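Local coordinates for protein putative methylase (Clostridium difficile, PDB 3LDU) that probably methylates guanine bases of ribosomal RNA, joining a THUMP region to a Rossmann-like methyltransferase domain that holds GTP in the crystal, at residues Y7-P12 against Y42-F47; N53-C58 against G217-P222; A59-L64 against D159-A164; Q95-K100 against K140-I145. All blocks are in the same frame, centred on the assembly; numbering follows the deposited sequence.

Contact 1 (Y7-P12 against Y42-F47)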
# COMPACT_ATOMS: atom_id res chain seq x y z
N TYR A 7 -4.66 -19.30 -8.47
CA TYR A 7 -3.35 -18.84 -8.04
C TYR A 7 -3.32 -18.76 -6.53
O TYR A 7 -4.35 -18.55 -5.89
CB TYR A 7 -3.07 -17.44 -8.56
CG TYR A 7 -3.02 -17.30 -10.06
CD1 TYR A 7 -2.14 -18.07 -10.81
CD2 TYR A 7 -3.83 -16.39 -10.71
CE1 TYR A 7 -2.08 -17.94 -12.18
CE2 TYR A 7 -3.77 -16.25 -12.09
CZ TYR A 7 -2.90 -17.03 -12.81
OH TYR A 7 -2.83 -16.91 -14.17
N THR A 8 -2.13 -18.91 -5.97
CA THR A 8 -1.87 -18.45 -4.62
C THR A 8 -1.01 -17.20 -4.73
O THR A 8 0.08 -17.26 -5.29
CB THR A 8 -1.14 -19.51 -3.79
OG1 THR A 8 -1.98 -20.67 -3.69
CG2 THR A 8 -0.85 -19.00 -2.38
N LEU A 9 -1.51 -16.08 -4.20
CA LEU A 9 -0.81 -14.81 -4.26
C LEU A 9 -0.42 -14.39 -2.85
O LEU A 9 -1.05 -14.80 -1.86
CB LEU A 9 -1.69 -13.73 -4.89
CG LEU A 9 -2.32 -14.05 -6.25
CD1 LEU A 9 -3.14 -12.88 -6.77
CD2 LEU A 9 -1.24 -14.44 -7.27
N ILE A 10 0.61 -13.56 -2.78
CA ILE A 10 1.04 -12.97 -1.53
C ILE A 10 1.16 -11.46 -1.69
O ILE A 10 1.83 -10.97 -2.62
CB ILE A 10 2.40 -13.52 -1.12
CG1 ILE A 10 2.36 -15.05 -1.06
CG2 ILE A 10 2.84 -12.92 0.24
CD1 ILE A 10 3.72 -15.64 -0.90
N SER A 11 0.52 -10.72 -0.79
CA SER A 11 0.69 -9.27 -0.78
C SER A 11 1.29 -8.79 0.52
O SER A 11 0.68 -8.92 1.58
CB SER A 11 -0.63 -8.56 -1.05
OG SER A 11 -0.96 -8.68 -2.42
N PRO A 12 2.50 -8.24 0.45
CA PRO A 12 3.15 -7.65 1.61
C PRO A 12 2.44 -6.34 1.94
O PRO A 12 1.82 -5.71 1.07
CB PRO A 12 4.57 -7.36 1.12
CG PRO A 12 4.72 -8.12 -0.17
CD PRO A 12 3.36 -8.21 -0.75
N TYR A 42 -3.23 -15.49 -0.12
CA TYR A 42 -4.62 -15.72 -0.52
C TYR A 42 -4.73 -16.49 -1.84
O TYR A 42 -3.81 -16.51 -2.66
CB TYR A 42 -5.41 -14.40 -0.58
CG TYR A 42 -4.80 -13.29 -1.44
CD1 TYR A 42 -5.43 -12.86 -2.59
CD2 TYR A 42 -3.61 -12.67 -1.07
CE1 TYR A 42 -4.89 -11.85 -3.37
CE2 TYR A 42 -3.05 -11.65 -1.85
CZ TYR A 42 -3.70 -11.25 -3.00
OH TYR A 42 -3.17 -10.24 -3.78
N LYS A 43 -5.88 -17.15 -2.02
CA LYS A 43 -6.15 -17.95 -3.21
C LYS A 43 -7.12 -17.18 -4.08
O LYS A 43 -8.05 -16.56 -3.57
CB LYS A 43 -6.80 -19.28 -2.82
CG LYS A 43 -5.93 -20.49 -3.06
CD LYS A 43 -6.66 -21.77 -2.66
CE LYS A 43 -7.62 -22.22 -3.74
NZ LYS A 43 -6.89 -22.67 -4.96
N THR A 44 -6.90 -17.23 -5.39
CA THR A 44 -7.76 -16.51 -6.33
C THR A 44 -8.03 -17.36 -7.56
O THR A 44 -7.39 -18.38 -7.77
CB THR A 44 -7.10 -15.20 -6.83
OG1 THR A 44 -6.12 -15.49 -7.83
CG2 THR A 44 -6.42 -14.44 -5.68
N ASP A 45 -9.01 -16.93 -8.36
CA ASP A 45 -9.23 -17.50 -9.68
C ASP A 45 -8.25 -16.88 -10.67
O ASP A 45 -7.30 -16.18 -10.27
CB ASP A 45 -10.67 -17.27 -10.13
CG ASP A 45 -11.05 -15.80 -10.18
OD1 ASP A 45 -10.15 -14.94 -10.19
OD2 ASP A 45 -12.26 -15.49 -10.22
N GLU A 46 -8.47 -17.11 -11.96
CA GLU A 46 -7.52 -16.65 -12.97
C GLU A 46 -7.50 -15.13 -13.14
O GLU A 46 -6.61 -14.58 -13.78
CB GLU A 46 -7.77 -17.33 -14.33
CG GLU A 46 -9.04 -16.86 -15.03
CD GLU A 46 -10.23 -17.78 -14.81
OE1 GLU A 46 -10.34 -18.37 -13.70
OE2 GLU A 46 -11.06 -17.91 -15.74
N PHE A 47 -8.48 -14.45 -12.54
CA PHE A 47 -8.54 -12.99 -12.61
C PHE A 47 -7.74 -12.35 -11.49
O PHE A 47 -7.63 -11.13 -11.43
CB PHE A 47 -10.00 -12.51 -12.55
CG PHE A 47 -10.80 -12.84 -13.78
CD1 PHE A 47 -10.87 -11.96 -14.85
CD2 PHE A 47 -11.49 -14.04 -13.87
CE1 PHE A 47 -11.61 -12.26 -15.98
CE2 PHE A 47 -12.23 -14.35 -15.00
CZ PHE A 47 -12.29 -13.45 -16.05
O HOH W 1 -4.55 -15.25 -15.54

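Contact 2 (N53-C58 against G217-P222)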
# COMPACT_ATOMS: atom_id res chain seq x y z
N ASN A 53 -3.69 -6.36 -8.43
CA ASN A 53 -2.93 -5.18 -8.80
C ASN A 53 -3.82 -3.98 -9.08
O ASN A 53 -3.49 -2.85 -8.72
CB ASN A 53 -2.07 -5.48 -10.04
CG ASN A 53 -0.82 -6.24 -9.69
OD1 ASN A 53 0.07 -5.70 -9.03
ND2 ASN A 53 -0.74 -7.49 -10.13
N MSE A 54 -4.97 -4.23 -9.69
CA MSE A 54 -5.86 -3.13 -10.08
C MSE A 54 -6.51 -2.45 -8.88
O MSE A 54 -6.66 -1.22 -8.85
CB MSE A 54 -6.97 -3.66 -11.00
CG MSE A 54 -7.96 -2.60 -11.47
SE MSE A 54 -7.15 -1.14 -12.49
CE MSE A 54 -5.90 -2.12 -13.53
N TRP A 55 -6.91 -3.27 -7.91
CA TRP A 55 -7.85 -2.83 -6.88
C TRP A 55 -7.28 -2.67 -5.47
O TRP A 55 -7.82 -1.89 -4.68
CB TRP A 55 -9.06 -3.78 -6.84
CG TRP A 55 -10.03 -3.53 -7.97
CD1 TRP A 55 -10.17 -4.27 -9.12
CD2 TRP A 55 -10.93 -2.43 -8.08
NE1 TRP A 55 -11.14 -3.70 -9.92
CE2 TRP A 55 -11.62 -2.57 -9.31
CE3 TRP A 55 -11.24 -1.34 -7.26
CZ2 TRP A 55 -12.59 -1.66 -9.72
CZ3 TRP A 55 -12.20 -0.44 -7.67
CH2 TRP A 55 -12.87 -0.61 -8.89
N LEU A 56 -6.22 -3.40 -5.13
CA LEU A 56 -5.74 -3.33 -3.75
C LEU A 56 -5.02 -2.00 -3.44
O LEU A 56 -4.03 -1.66 -4.10
CB LEU A 56 -4.82 -4.52 -3.44
CG LEU A 56 -5.51 -5.88 -3.54
CD1 LEU A 56 -4.47 -6.99 -3.28
CD2 LEU A 56 -6.67 -5.99 -2.55
N ARG A 57 -5.52 -1.27 -2.44
CA ARG A 57 -4.96 0.03 -2.06
C ARG A 57 -3.94 -0.06 -0.94
O ARG A 57 -3.15 0.86 -0.75
CB ARG A 57 -6.08 0.99 -1.63
CG ARG A 57 -7.21 1.09 -2.63
CD ARG A 57 -8.25 2.11 -2.21
NE ARG A 57 -9.47 1.97 -3.01
CZ ARG A 57 -9.71 2.67 -4.11
NH1 ARG A 57 -8.82 3.56 -4.56
NH2 ARG A 57 -10.84 2.47 -4.77
N CYS A 58 -3.96 -1.16 -0.19
CA CYS A 58 -3.07 -1.31 0.97
C CYS A 58 -1.94 -2.32 0.78
O CYS A 58 -1.13 -2.54 1.67
CB CYS A 58 -3.89 -1.65 2.21
SG CYS A 58 -5.01 -0.29 2.67
N GLY A 217 -13.86 7.25 -2.56
CA GLY A 217 -15.19 7.79 -2.70
C GLY A 217 -15.87 7.63 -4.05
O GLY A 217 -17.08 7.43 -4.11
N ILE A 218 -15.11 7.72 -5.14
CA ILE A 218 -15.69 7.52 -6.47
C ILE A 218 -15.41 6.11 -7.00
O ILE A 218 -15.69 5.82 -8.16
CB ILE A 218 -15.22 8.58 -7.49
CG1 ILE A 218 -13.70 8.53 -7.67
CG2 ILE A 218 -15.68 9.97 -7.05
CD1 ILE A 218 -13.21 9.38 -8.84
N ASN A 219 -14.88 5.25 -6.14
CA ASN A 219 -14.54 3.86 -6.52
C ASN A 219 -13.60 3.80 -7.72
O ASN A 219 -13.79 2.99 -8.64
CB ASN A 219 -15.82 3.05 -6.79
CG ASN A 219 -15.59 1.55 -6.70
OD1 ASN A 219 -14.79 1.08 -5.89
ND2 ASN A 219 -16.29 0.79 -7.53
N MSE A 220 -12.60 4.67 -7.74
CA MSE A 220 -11.56 4.62 -8.76
C MSE A 220 -10.46 3.67 -8.31
O MSE A 220 -9.85 3.86 -7.27
CB MSE A 220 -10.98 6.01 -8.99
CG MSE A 220 -9.84 6.00 -10.01
SE MSE A 220 -9.08 7.78 -10.22
CE MSE A 220 -10.62 8.63 -11.05
N ALA A 221 -10.20 2.64 -9.11
CA ALA A 221 -9.21 1.64 -8.74
C ALA A 221 -7.83 2.28 -8.67
O ALA A 221 -7.48 3.09 -9.53
CB ALA A 221 -9.21 0.50 -9.80
N PRO A 222 -7.02 1.89 -7.67
CA PRO A 222 -5.69 2.49 -7.52
C PRO A 222 -4.80 2.27 -8.74
O PRO A 222 -4.01 3.14 -9.08
CB PRO A 222 -5.09 1.77 -6.29
CG PRO A 222 -5.98 0.58 -6.06
CD PRO A 222 -7.34 0.98 -6.56

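Contact 3 (A59-L64 against D159-A164)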
# COMPACT_ATOMS: atom_id res chain seq x y z
N ALA A 59 -1.89 -2.95 -0.40
CA ALA A 59 -0.83 -3.89 -0.72
C ALA A 59 0.38 -3.14 -1.27
O ALA A 59 0.22 -2.22 -2.06
CB ALA A 59 -1.32 -4.90 -1.78
N GLU A 60 1.58 -3.55 -0.87
CA GLU A 60 2.77 -2.91 -1.43
C GLU A 60 3.13 -3.53 -2.77
O GLU A 60 3.83 -2.92 -3.57
CB GLU A 60 3.96 -3.02 -0.48
CG GLU A 60 3.75 -2.36 0.86
CD GLU A 60 3.52 -0.86 0.74
OE1 GLU A 60 4.22 -0.20 -0.07
OE2 GLU A 60 2.66 -0.34 1.48
N ARG A 61 2.66 -4.76 -2.98
CA ARG A 61 2.79 -5.41 -4.28
C ARG A 61 2.08 -6.75 -4.25
O ARG A 61 1.46 -7.11 -3.25
CB ARG A 61 4.25 -5.55 -4.73
CG ARG A 61 5.17 -6.20 -3.72
CD ARG A 61 6.57 -6.37 -4.28
NE ARG A 61 7.22 -5.09 -4.56
CZ ARG A 61 7.30 -4.53 -5.76
NH1 ARG A 61 7.92 -3.37 -5.92
NH2 ARG A 61 6.77 -5.14 -6.81
N VAL A 62 2.06 -7.42 -5.40
CA VAL A 62 1.32 -8.66 -5.52
C VAL A 62 2.28 -9.70 -6.08
O VAL A 62 2.78 -9.55 -7.19
CB VAL A 62 0.11 -8.51 -6.47
CG1 VAL A 62 -0.57 -9.88 -6.68
CG2 VAL A 62 -0.87 -7.48 -5.92
N HIS A 63 2.56 -10.73 -5.28
CA HIS A 63 3.46 -11.81 -5.68
C HIS A 63 2.69 -13.07 -6.04
O HIS A 63 1.72 -13.44 -5.38
CB HIS A 63 4.39 -12.18 -4.52
CG HIS A 63 5.35 -11.09 -4.13
ND1 HIS A 63 6.63 -11.02 -4.63
CD2 HIS A 63 5.21 -10.04 -3.29
CE1 HIS A 63 7.24 -9.96 -4.12
NE2 HIS A 63 6.40 -9.36 -3.29
N LEU A 64 3.16 -13.75 -7.07
CA LEU A 64 2.65 -15.08 -7.40
C LEU A 64 3.52 -16.11 -6.68
O LEU A 64 4.72 -16.20 -6.94
CB LEU A 64 2.71 -15.30 -8.91
CG LEU A 64 2.37 -16.73 -9.37
CD1 LEU A 64 0.94 -17.10 -8.99
CD2 LEU A 64 2.59 -16.87 -10.86
N ASP A 159 7.31 -11.56 -8.83
CA ASP A 159 6.67 -10.25 -8.72
C ASP A 159 5.76 -10.00 -9.92
O ASP A 159 6.23 -10.07 -11.06
CB ASP A 159 7.75 -9.18 -8.63
CG ASP A 159 7.18 -7.77 -8.63
OD1 ASP A 159 6.02 -7.61 -8.21
OD2 ASP A 159 7.90 -6.83 -9.03
N THR A 160 4.48 -9.72 -9.69
CA THR A 160 3.54 -9.47 -10.79
C THR A 160 3.34 -7.97 -11.01
O THR A 160 2.67 -7.56 -11.96
CB THR A 160 2.14 -10.10 -10.54
OG1 THR A 160 1.46 -9.37 -9.51
CG2 THR A 160 2.26 -11.56 -10.12
N THR A 161 3.95 -7.17 -10.13
CA THR A 161 3.66 -5.73 -10.05
C THR A 161 4.65 -4.83 -10.78
O THR A 161 4.27 -4.06 -11.65
CB THR A 161 3.56 -5.32 -8.58
OG1 THR A 161 2.54 -6.09 -7.94
CG2 THR A 161 3.24 -3.83 -8.47
N GLY A 162 5.93 -4.94 -10.45
CA GLY A 162 6.94 -4.06 -11.01
C GLY A 162 7.19 -2.88 -10.07
O GLY A 162 7.63 -3.08 -8.94
N ASP A 163 6.90 -1.67 -10.51
CA ASP A 163 6.99 -0.52 -9.61
C ASP A 163 6.10 -0.73 -8.39
O ASP A 163 4.94 -1.13 -8.52
CB ASP A 163 6.58 0.78 -10.33
CG ASP A 163 7.67 1.31 -11.24
OD1 ASP A 163 8.82 0.83 -11.15
OD2 ASP A 163 7.37 2.22 -12.05
N ALA A 164 6.63 -0.47 -7.20
CA ALA A 164 5.84 -0.63 -5.97
C ALA A 164 4.43 -0.05 -6.13
O ALA A 164 4.25 1.03 -6.70
CB ALA A 164 6.56 0.03 -4.79

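Contact 4 (Q95-K100 against K140-I145)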
# COMPACT_ATOMS: atom_id res chain seq x y z
N GLN A 95 13.31 -13.29 -19.31
CA GLN A 95 14.29 -12.84 -18.31
C GLN A 95 13.77 -13.22 -16.93
O GLN A 95 12.58 -13.11 -16.66
CB GLN A 95 14.48 -11.32 -18.37
CG GLN A 95 15.03 -10.80 -19.69
CD GLN A 95 15.21 -9.30 -19.67
OE1 GLN A 95 15.78 -8.74 -18.73
NE2 GLN A 95 14.72 -8.63 -20.70
N PHE A 96 14.68 -13.68 -16.06
CA PHE A 96 14.32 -14.04 -14.69
C PHE A 96 15.37 -13.56 -13.69
O PHE A 96 16.06 -14.37 -13.05
CB PHE A 96 14.05 -15.56 -14.55
CG PHE A 96 15.15 -16.45 -15.07
CD1 PHE A 96 16.05 -17.05 -14.20
CD2 PHE A 96 15.28 -16.70 -16.43
CE1 PHE A 96 17.06 -17.88 -14.68
CE2 PHE A 96 16.29 -17.53 -16.92
CZ PHE A 96 17.18 -18.12 -16.05
N PRO A 97 15.48 -12.24 -13.56
CA PRO A 97 16.46 -11.72 -12.60
C PRO A 97 15.98 -12.06 -11.19
O PRO A 97 14.77 -12.08 -10.96
CB PRO A 97 16.40 -10.20 -12.84
CG PRO A 97 15.00 -9.95 -13.31
CD PRO A 97 14.63 -11.18 -14.13
N ILE A 98 16.89 -12.37 -10.28
CA ILE A 98 16.52 -12.60 -8.89
C ILE A 98 16.58 -11.23 -8.23
O ILE A 98 17.64 -10.76 -7.82
CB ILE A 98 17.45 -13.61 -8.20
CG1 ILE A 98 17.77 -14.78 -9.14
CG2 ILE A 98 16.82 -14.13 -6.92
CD1 ILE A 98 16.52 -15.54 -9.64
N SER A 99 15.43 -10.57 -8.19
CA SER A 99 15.42 -9.14 -7.93
C SER A 99 15.69 -8.82 -6.48
O SER A 99 16.18 -7.74 -6.16
CB SER A 99 14.10 -8.54 -8.39
OG SER A 99 13.96 -8.68 -9.80
N LYS A 100 15.37 -9.76 -5.60
CA LYS A 100 15.43 -9.47 -4.17
C LYS A 100 15.42 -10.75 -3.34
O LYS A 100 14.71 -11.71 -3.67
CB LYS A 100 14.23 -8.62 -3.77
CG LYS A 100 14.15 -8.30 -2.29
CD LYS A 100 12.88 -7.52 -1.99
CE LYS A 100 12.87 -6.95 -0.58
NZ LYS A 100 11.56 -6.31 -0.28
N LYS A 140 13.62 -11.81 -23.66
CA LYS A 140 12.20 -11.46 -23.78
C LYS A 140 11.71 -10.76 -22.51
O LYS A 140 12.48 -10.04 -21.86
CB LYS A 140 11.35 -12.70 -24.10
CG LYS A 140 11.77 -13.43 -25.38
CD LYS A 140 11.89 -12.47 -26.55
CE LYS A 140 12.28 -13.18 -27.85
NZ LYS A 140 11.20 -14.09 -28.32
N GLU A 141 10.44 -10.95 -22.15
CA GLU A 141 9.87 -10.22 -21.02
C GLU A 141 10.34 -10.72 -19.64
O GLU A 141 10.83 -11.84 -19.50
CB GLU A 141 8.34 -10.15 -21.10
CG GLU A 141 7.61 -11.39 -20.64
CD GLU A 141 7.60 -12.51 -21.68
OE1 GLU A 141 8.36 -12.43 -22.68
OE2 GLU A 141 6.81 -13.47 -21.51
N LYS A 142 10.18 -9.87 -18.64
CA LYS A 142 10.80 -10.05 -17.33
C LYS A 142 9.86 -10.66 -16.28
O LYS A 142 8.70 -10.24 -16.15
CB LYS A 142 11.34 -8.70 -16.85
CG LYS A 142 12.14 -8.71 -15.55
CD LYS A 142 12.65 -7.29 -15.24
CE LYS A 142 13.15 -7.16 -13.80
NZ LYS A 142 13.34 -5.74 -13.36
N TYR A 143 10.36 -11.67 -15.57
CA TYR A 143 9.67 -12.36 -14.47
C TYR A 143 10.57 -12.25 -13.24
O TYR A 143 11.42 -13.11 -13.01
CB TYR A 143 9.48 -13.85 -14.83
CG TYR A 143 8.52 -14.07 -15.97
CD1 TYR A 143 7.21 -14.47 -15.74
CD2 TYR A 143 8.92 -13.86 -17.29
CE1 TYR A 143 6.32 -14.66 -16.81
CE2 TYR A 143 8.04 -14.03 -18.35
CZ TYR A 143 6.74 -14.44 -18.10
OH TYR A 143 5.87 -14.62 -19.15
N PRO A 144 10.40 -11.17 -12.44
CA PRO A 144 11.35 -10.93 -11.36
C PRO A 144 11.11 -11.91 -10.23
O PRO A 144 9.99 -12.03 -9.75
CB PRO A 144 11.02 -9.49 -10.91
CG PRO A 144 10.14 -8.91 -12.03
CD PRO A 144 9.39 -10.10 -12.56
N ILE A 145 12.16 -12.61 -9.82
CA ILE A 145 12.03 -13.65 -8.80
C ILE A 145 12.35 -13.07 -7.43
O ILE A 145 13.37 -12.40 -7.25
CB ILE A 145 12.97 -14.83 -9.11
CG1 ILE A 145 12.79 -15.30 -10.57
CG2 ILE A 145 12.74 -15.98 -8.13
CD1 ILE A 145 11.40 -15.87 -10.90

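Contact 1 (Y7-P12 against Y42-F47)
With CG lodged between the backbone N and the carbonyl carbon (chi1 54°), Tyr42 turns its ring across to strand 7-12, where the strand pairing sets Leu9 CB over it; Leu9 CG, anti to the carbonyl carbon, directs the rest of that side chain on toward Thr44. Leu9 CB lies 4.0 Å from the ring centroid, 21° off the normal, a CH-pi contact displaced toward the CZ rim. The chi1 of Tyr42 also carries its phenol to Ser11, where Tyr42 OH donates to Ser11 OG over 3.0 Å; Ser11 OG also bonds to Arg61 O. Beyond the ring, Leu9 CD1 rests on Thr44 CG2, the two side chains crossing at about a right angle.

Four backbone bonds hold these groups in antiparallel register. Leu9 and Tyr42 form one hydrogen-bonded pair, Leu9 N reaching Tyr42 O at 2.8 Å and nearly along the C=O axis; Tyr7 and Thr44 form the other, with Thr8 and Lys43 as the non-hydrogen-bonded pair between them. Thr44 OG1, also in the crowded position (chi1 78°), donates onward to Asp45 O at 2.8 Å and meets the edge of the Tyr7 ring. At that ring's tip, Tyr7 OH and Glu46 O share a water, which donates to Glu46 O. Asp45 OD1 then caps Phe47 N, at 2.9 Å, ahead of helix 48-55.

Tyr42 OH is thus spent on Ser11 OG and Thr44 OG1 on Asp45 O, while Tyr7 OH meets a water, so these hydroxyls can sit beside an apolar leucine with their hydrogen bonding provided for.

Contact 2 (N53-C58 against G217-P222)
Two flat groups of segment 53-58, the Trp55 indole and the Arg57 guanidinium, each present a face to the Ala221-Pro222 corner. The methyl of Ala221 sits almost squarely over the six-membered ring of Trp55, CB lying 3.6 Å from its centroid and only 6° off the normal, a CH-pi contact. The same methyl also touches CG of Met54, a selenomethionine, at 3.7 Å. At the outer end of the indole the side chains of Asn219 and Trp55 cross at about a right angle, yet amide and ring planes are only 30° apart; Asn219 OD1 is 3.5 Å from Trp55 CZ3.

Arg57 runs extended from CG to NE, which brings its end onto one carbonyl: NH1 and NH2 both donate to Met220 O, at 2.9 Å and 3.0 Å. The NH1 bond lies nearly along the C=O axis, whereas NH2 comes from above the carbonyl plane. One guanidinium face is packed by Pro222 CD, 3.6 Å from NH1, so the cation is gripped at its end and covered on that side.

Asn219, with positive phi, is the C-prime residue of a Schellman motif closing helix 208-217. The contact thus joins the end of helix 48-55 in the ferredoxin-like region to the loop that leaves a Schellman-terminated helix of the Rossmann-like methyltransferase domain.

Contact 3 (A59-L64 against D159-A164)
Arg61 lays its side chain across Asp159 at about a right angle, guanidinium and carboxylate planes 85° apart. In the conformer described, one of two, its CG occupies the crowded position (chi1 53°) and the chain bends at chi3, so that NH1 and NH2 converge end-on upon Gly162 O. That oxygen lies in the guanidinium plane, 3.0 Å from NH1 and 3.1 Å from NH2. NH2 also forms a salt bridge to Asp159 OD1 at 2.9 Å, though as a hydrogen bond it is weak, being poorly aligned.

The carboxylate has a second task, folding its own loop: OD1 accepts from Thr161 N at 2.9 Å and OD2 from Gly162 N, both from above its plane. Arg61 therefore probably offsets the charge of a group already committed to backbone amides.

Val62 is held by two threonines. Val62 O takes Thr160 OG1 at 2.7 Å and, nearly along the C=O axis, Thr160 N, while Val62 N donates to Thr161 OG1 at 2.9 Å. Asn53 of helix 48-55 bonds to both hydroxyls, its OD1 to Thr161 OG1 and its ND2 to Thr160 OG1.

His63 and Asp159 make one antiparallel non-hydrogen-bonded bridge, and the chain then leaves strand 153-159 through an Asx turn at Asp159.

Contact 4 (Q95-K100 against K140-I145)
Gln95 stretches its side chain beyond CG in the extended form and sets its amide end at the carbonyl of Lys140, NE2 donating to Lys140 O over 2.9 Å, nearly along the C=O axis. Lys142 is extended as well, CG anti to the backbone N (chi1 -175°), and its aliphatic chain crosses the Pro97 ring at about a right angle. The touch is tight, with Lys142 CE 3.4 Å from Pro97 CG.

Ile98 and Ile145 both hold CG1 anti to the carbonyl carbon and turn at chi2, near -60°, and they lie on one face of the sheet; Ile98 CD1 meets Ile145 CB at 3.7 Å. Ser99 points toward the facing segment, its OG 3.2 Å from Pro144 CB. Tyr143 keeps its CG beside the backbone N and its ring edge near Gln95 O, while its OH donates to the anti lone pair of Glu141 OE2. Its ring also stacks with Trp233, and Glu141 OE1 forms a salt bridge to Arg234.

The backbones run the same way, stitched alternately. Gln95 N donates to Glu141 O, Gln95 O accepts from Tyr143 N, Pro97 O takes Ile145 N at 2.9 Å in an almost straight bond, and Ser99 N returns to Ile145 O. These bonds lead from the loops into the parallel pairing of strands 98-104 and 145-150, which begins at Ile98 and Ile145, at the outer edge of the THUMP part of the mixed sheet.

How the contacts relate
Contacts 1, 3 and 4 follow one mixed sheet, from the ferredoxin-like region into the THUMP domain. Contacts 1 and 3 meet through neighbouring strands 7-12 and 63-70, Ile10 O lying 2.8 Å from His63 N in a probable hydrogen bond. Contact 3 passes to contact 4 by Asp159 N, 2.9 Å from Pro144 O. Contact 2 ties this part to the methyltransferase domain and reaches contact 3 through Asn53, while its Leu56 packs on Tyr42 of contact 1. Contacts 2 and 4 do not touch. The GTP site is approached by contacts 2 and 3: the side chain of Glu60 lies about 10 Å from that of the GTP-binding Ile179, and that of Arg57 about 11 Å from that of Thr208.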